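Long-range contact in acyl-CoA dehydrogenase family protein (Porphyromonas gingivalis, PDB 2OKU), which probably oxidises acyl-CoA thioesters with FAD as cofactor, this chain being the helical C-terminal domain of the longer enzyme: residues R40-V52 / G102-R114. Sequence-based numbering, arbitrary orientation.
Sequences RMTDRAEALIAFV and GQAEQEKIDSYVR
Glu107 OE1 is gripped by two nitrogens of Arg44, NH2 at 2.8 Å on its syn side and NH1 at 3.0 Å on its anti side. Both N-H groups converge on this one oxygen, which lies close to the guanidinium plane, as an end-on grip requires; the carboxylate is turned by 22° from that plane. Asp110 stands over a face of the same guanidinium: its OD2 is 3.2 Å from Arg44 NH2 but well out of plane, so that link rests on charge alone. The other oxygen, Asp110 OD1, accepts a nearly straight bond from Arg114 NE (2.9 Å). A water ties this OD1 to Arg44 O and Arg114 NH2.

These charges line one flank of a nearly parallel helix pair, axes 10.6 Å apart and crossing at 18°, within the helical bundle of an acyl-CoA dehydrogenase C-terminal domain. The side chain of Leu48 packs as a knob into a hole formed by Ile109, Asp110, Val113 and Arg114; with CG anti to the backbone N (chi1 -171°), it sends CD2 to Ile109 CG2 and CD1 to Val113 CG1. Nearby, Arg114 CG sits over the centre of the Phe51 ring, a CH-pi contact 4.1 Å from the centroid. At the other end Gln106 NE2 donates to Met41 O (3.2 Å) from above the carbonyl plane, opposite Ala45 N, and also bonds Met71 O of helix 58-87.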
loop_
_atom_site.group_PDB
_atom_site.type_symbol
_atom_site.label_atom_id
_atom_site.label_comp_id
_atom_site.label_asym_id
_atom_site.label_seq_id
_atom_site.Cartn_x
_atom_site.Cartn_y
_atom_site.Cartn_z
ATOM N N ARG A 40 3.080 6.834 14.485
ATOM C CA ARG A 40 3.022 5.770 15.489
ATOM C C ARG A 40 3.478 4.423 14.905
ATOM O O ARG A 40 4.214 3.685 15.569
ATOM C CB ARG A 40 1.624 5.645 16.122
ATOM C CG ARG A 40 1.301 6.808 17.077
ATOM C CD ARG A 40 -0.106 6.723 17.726
ATOM N NE ARG A 40 -0.388 5.424 18.346
ATOM C CZ ARG A 40 -0.101 5.060 19.609
ATOM N NH1 ARG A 40 0.520 5.884 20.467
ATOM N NH2 ARG A 40 -0.434 3.833 20.018
HETATM N N MSE A 41 3.044 4.101 13.684
HETATM C CA MSE A 41 3.511 2.854 13.008
HETATM C C MSE A 41 5.034 2.850 12.789
HETATM O O MSE A 41 5.688 1.799 12.881
HETATM C CB MSE A 41 2.810 2.654 11.662
HETATM C CG MSE A 41 1.336 2.384 11.790
HETATM SE SE MSE A 41 0.469 2.337 10.057
HETATM C CE MSE A 41 1.260 0.662 9.429
ATOM N N THR A 42 5.594 4.022 12.493
ATOM C CA THR A 42 7.043 4.173 12.311
ATOM C C THR A 42 7.781 3.916 13.644
ATOM O O THR A 42 8.721 3.119 13.696
ATOM C CB THR A 42 7.390 5.556 11.729
ATOM O OG1 THR A 42 6.604 5.789 10.557
ATOM C CG2 THR A 42 8.876 5.682 11.393
ATOM N N ASP A 43 7.337 4.560 14.714
ATOM C CA ASP A 43 7.911 4.320 16.033
ATOM C C ASP A 43 7.788 2.833 16.423
ATOM O O ASP A 43 8.700 2.291 17.011
ATOM C CB ASP A 43 7.232 5.155 17.118
ATOM C CG ASP A 43 7.384 6.671 16.924
ATOM O OD1 ASP A 43 8.237 7.129 16.141
ATOM O OD2 ASP A 43 6.604 7.407 17.574
ATOM N N ARG A 44 6.647 2.206 16.116
ATOM C CA ARG A 44 6.418 0.774 16.420
ATOM C C ARG A 44 7.414 -0.124 15.682
ATOM O O ARG A 44 7.986 -1.053 16.271
ATOM C CB ARG A 44 4.995 0.359 16.043
ATOM C CG ARG A 44 4.454 -0.850 16.755
ATOM C CD ARG A 44 3.353 -0.366 17.694
ATOM N NE ARG A 44 2.869 -1.353 18.650
ATOM C CZ ARG A 44 1.939 -2.260 18.419
ATOM N NH1 ARG A 44 1.388 -2.383 17.213
ATOM N NH2 ARG A 44 1.576 -3.070 19.418
ATOM N N ALA A 45 7.647 0.166 14.404
ATOM C CA ALA A 45 8.661 -0.571 13.633
ATOM C C ALA A 45 10.074 -0.428 14.245
ATOM O O ALA A 45 10.753 -1.405 14.444
ATOM C CB ALA A 45 8.661 -0.102 12.156
ATOM N N GLU A 46 10.483 0.803 14.552
ATOM C CA GLU A 46 11.779 1.072 15.158
ATOM C C GLU A 46 11.900 0.327 16.481
ATOM O O GLU A 46 12.939 -0.250 16.767
ATOM C CB GLU A 46 11.957 2.582 15.386
ATOM C CG GLU A 46 13.283 2.992 16.039
ATOM C CD GLU A 46 13.391 4.483 16.218
ATOM O OE1 GLU A 46 12.533 5.050 16.936
ATOM O OE2 GLU A 46 14.304 5.078 15.618
ATOM N N ALA A 47 10.847 0.384 17.292
ATOM C CA ALA A 47 10.872 -0.233 18.623
ATOM C C ALA A 47 11.007 -1.744 18.503
ATOM O O ALA A 47 11.753 -2.350 19.253
ATOM C CB ALA A 47 9.630 0.128 19.428
ATOM N N LEU A 48 10.303 -2.351 17.555
ATOM C CA LEU A 48 10.373 -3.821 17.373
ATOM C C LEU A 48 11.753 -4.258 16.866
ATOM O O LEU A 48 12.299 -5.255 17.317
ATOM C CB LEU A 48 9.282 -4.328 16.426
ATOM C CG LEU A 48 9.161 -5.854 16.380
ATOM C CD1 LEU A 48 8.660 -6.392 17.745
ATOM C CD2 LEU A 48 8.231 -6.305 15.230
ATOM N N ILE A 49 12.325 -3.480 15.943
ATOM C CA ILE A 49 13.689 -3.744 15.488
ATOM C C ILE A 49 14.653 -3.717 16.672
ATOM O O ILE A 49 15.461 -4.638 16.800
ATOM C CB ILE A 49 14.129 -2.734 14.402
ATOM C CG1 ILE A 49 13.309 -3.008 13.137
ATOM C CG2 ILE A 49 15.672 -2.819 14.143
ATOM C CD1 ILE A 49 13.309 -1.868 12.069
ATOM N N ALA A 50 14.545 -2.684 17.527
ATOM C CA ALA A 50 15.361 -2.565 18.761
ATOM C C ALA A 50 15.156 -3.743 19.701
ATOM O O ALA A 50 16.124 -4.259 20.275
ATOM C CB ALA A 50 15.071 -1.252 19.498
ATOM N N PHE A 51 13.905 -4.150 19.878
ATOM C CA PHE A 51 13.579 -5.319 20.701
ATOM C C PHE A 51 14.396 -6.549 20.279
ATOM O O PHE A 51 14.919 -7.281 21.134
ATOM C CB PHE A 51 12.071 -5.608 20.684
ATOM C CG PHE A 51 11.698 -6.913 21.320
ATOM C CD1 PHE A 51 11.481 -6.990 22.688
ATOM C CD2 PHE A 51 11.598 -8.064 20.564
ATOM C CE1 PHE A 51 11.148 -8.215 23.297
ATOM C CE2 PHE A 51 11.266 -9.276 21.147
ATOM C CZ PHE A 51 11.037 -9.361 22.507
ATOM N N VAL A 52 14.510 -6.766 18.976
ATOM C CA VAL A 52 15.250 -7.916 18.425
ATOM C C VAL A 52 16.778 -7.698 18.455
ATOM O O VAL A 52 17.519 -8.544 18.984
ATOM C CB VAL A 52 14.807 -8.255 16.971
ATOM C CG1 VAL A 52 15.679 -9.376 16.376
ATOM C CG2 VAL A 52 13.304 -8.649 16.911
ATOM N N GLY A 102 -2.432 -2.108 7.210
ATOM C CA GLY A 102 -1.071 -1.983 7.684
ATOM C C GLY A 102 -1.002 -2.059 9.194
ATOM O O GLY A 102 -0.129 -2.704 9.748
ATOM N N GLN A 103 -1.942 -1.411 9.878
ATOM C CA GLN A 103 -1.969 -1.467 11.346
ATOM C C GLN A 103 -2.221 -2.895 11.853
ATOM O O GLN A 103 -1.553 -3.350 12.759
ATOM C CB GLN A 103 -3.042 -0.530 11.909
ATOM C CG GLN A 103 -2.695 0.935 11.796
ATOM C CD GLN A 103 -3.836 1.858 12.181
ATOM O OE1 GLN A 103 -5.016 1.536 11.993
ATOM N NE2 GLN A 103 -3.492 3.013 12.720
ATOM N N ALA A 104 -3.192 -3.579 11.259
ATOM C CA ALA A 104 -3.481 -4.966 11.603
ATOM C C ALA A 104 -2.259 -5.861 11.406
ATOM O O ALA A 104 -1.893 -6.637 12.291
ATOM C CB ALA A 104 -4.668 -5.491 10.806
ATOM N N GLU A 105 -1.602 -5.721 10.262
ATOM C CA GLU A 105 -0.466 -6.565 9.964
ATOM C C GLU A 105 0.716 -6.269 10.862
ATOM O O GLU A 105 1.368 -7.206 11.318
ATOM C CB GLU A 105 -0.096 -6.498 8.470
ATOM C CG GLU A 105 -1.171 -7.015 7.493
ATOM C CD GLU A 105 -1.597 -8.444 7.811
ATOM O OE1 GLU A 105 -0.739 -9.318 7.847
ATOM O OE2 GLU A 105 -2.778 -8.670 8.084
ATOM N N GLN A 106 0.950 -4.996 11.189
ATOM C CA GLN A 106 1.991 -4.628 12.131
ATOM C C GLN A 106 1.723 -5.239 13.522
ATOM O O GLN A 106 2.633 -5.676 14.205
ATOM C CB GLN A 106 2.110 -3.118 12.273
ATOM C CG GLN A 106 2.973 -2.435 11.226
ATOM C CD GLN A 106 3.519 -1.110 11.742
ATOM O OE1 GLN A 106 2.869 -0.426 12.549
ATOM N NE2 GLN A 106 4.714 -0.730 11.269
ATOM N N GLU A 107 0.461 -5.259 13.926
ATOM C CA GLU A 107 0.101 -5.777 15.232
ATOM C C GLU A 107 0.383 -7.293 15.314
ATOM O O GLU A 107 0.936 -7.771 16.285
ATOM C CB GLU A 107 -1.363 -5.474 15.530
ATOM C CG GLU A 107 -1.879 -5.984 16.854
ATOM C CD GLU A 107 -1.040 -5.659 18.089
ATOM O OE1 GLU A 107 -0.540 -4.522 18.214
ATOM O OE2 GLU A 107 -0.933 -6.540 18.981
ATOM N N LYS A 108 0.042 -8.019 14.262
ATOM C CA LYS A 108 0.301 -9.464 14.190
ATOM C C LYS A 108 1.818 -9.760 14.302
ATOM O O LYS A 108 2.260 -10.635 15.059
ATOM C CB LYS A 108 -0.245 -10.027 12.877
ATOM C CG LYS A 108 -1.792 -10.096 12.741
ATOM C CD LYS A 108 -2.089 -10.494 11.292
ATOM C CE LYS A 108 -3.527 -10.464 10.955
ATOM N NZ LYS A 108 -3.770 -10.885 9.545
ATOM N N ILE A 109 2.603 -8.973 13.584
ATOM C CA ILE A 109 4.055 -9.118 13.602
ATOM C C ILE A 109 4.601 -8.767 14.981
ATOM O O ILE A 109 5.355 -9.534 15.564
ATOM C CB ILE A 109 4.771 -8.256 12.544
ATOM C CG1 ILE A 109 4.366 -8.643 11.113
ATOM C CG2 ILE A 109 6.318 -8.374 12.749
ATOM C CD1 ILE A 109 4.703 -7.587 10.019
ATOM N N ASP A 110 4.228 -7.598 15.498
ATOM C CA ASP A 110 4.705 -7.158 16.818
ATOM C C ASP A 110 4.414 -8.197 17.940
ATOM O O ASP A 110 5.291 -8.532 18.717
ATOM C CB ASP A 110 4.044 -5.820 17.170
ATOM C CG ASP A 110 4.642 -5.205 18.400
ATOM O OD1 ASP A 110 5.752 -4.693 18.306
ATOM O OD2 ASP A 110 3.987 -5.241 19.450
ATOM N N SER A 111 3.183 -8.687 17.982
ATOM C CA SER A 111 2.733 -9.706 18.940
ATOM C C SER A 111 3.552 -11.013 18.831
ATOM O O SER A 111 4.072 -11.522 19.825
ATOM C CB SER A 111 1.235 -9.947 18.741
ATOM O OG SER A 111 0.766 -10.961 19.617
ATOM N N TYR A 112 3.694 -11.507 17.606
ATOM C CA TYR A 112 4.474 -12.705 17.340
ATOM C C TYR A 112 5.923 -12.578 17.758
ATOM O O TYR A 112 6.435 -13.419 18.483
ATOM C CB TYR A 112 4.403 -13.108 15.855
ATOM C CG TYR A 112 5.319 -14.309 15.582
ATOM C CD1 TYR A 112 4.854 -15.603 15.774
ATOM C CD2 TYR A 112 6.618 -14.128 15.176
ATOM C CE1 TYR A 112 5.677 -16.713 15.554
ATOM C CE2 TYR A 112 7.461 -15.228 14.934
ATOM C CZ TYR A 112 6.965 -16.519 15.134
ATOM O OH TYR A 112 7.773 -17.609 14.908
ATOM N N VAL A 113 6.587 -11.521 17.293
ATOM C CA VAL A 113 8.008 -11.309 17.577
ATOM C C VAL A 113 8.283 -11.128 19.067
ATOM O O VAL A 113 9.259 -11.687 19.609
ATOM C CB VAL A 113 8.569 -10.134 16.750
ATOM C CG1 VAL A 113 10.004 -9.765 17.189
ATOM C CG2 VAL A 113 8.491 -10.492 15.257
ATOM N N ARG A 114 7.418 -10.369 19.731
ATOM C CA ARG A 114 7.563 -10.128 21.164
ATOM C C ARG A 114 7.251 -11.356 22.041
ATOM O O ARG A 114 7.784 -11.473 23.143
ATOM C CB ARG A 114 6.726 -8.911 21.571
ATOM C CG ARG A 114 7.357 -7.600 21.053
ATOM C CD ARG A 114 6.545 -6.372 21.456
ATOM N NE ARG A 114 7.107 -5.168 20.841
ATOM C CZ ARG A 114 8.116 -4.473 21.354
ATOM N NH1 ARG A 114 8.658 -4.837 22.507
ATOM N NH2 ARG A 114 8.560 -3.390 20.734
HETATM O O HOH W 1 1.286 -0.409 14.753
HETATM O O HOH W 2 6.809 -2.242 18.566
HETATM O O HOH W 3 3.998 -3.769 21.565
#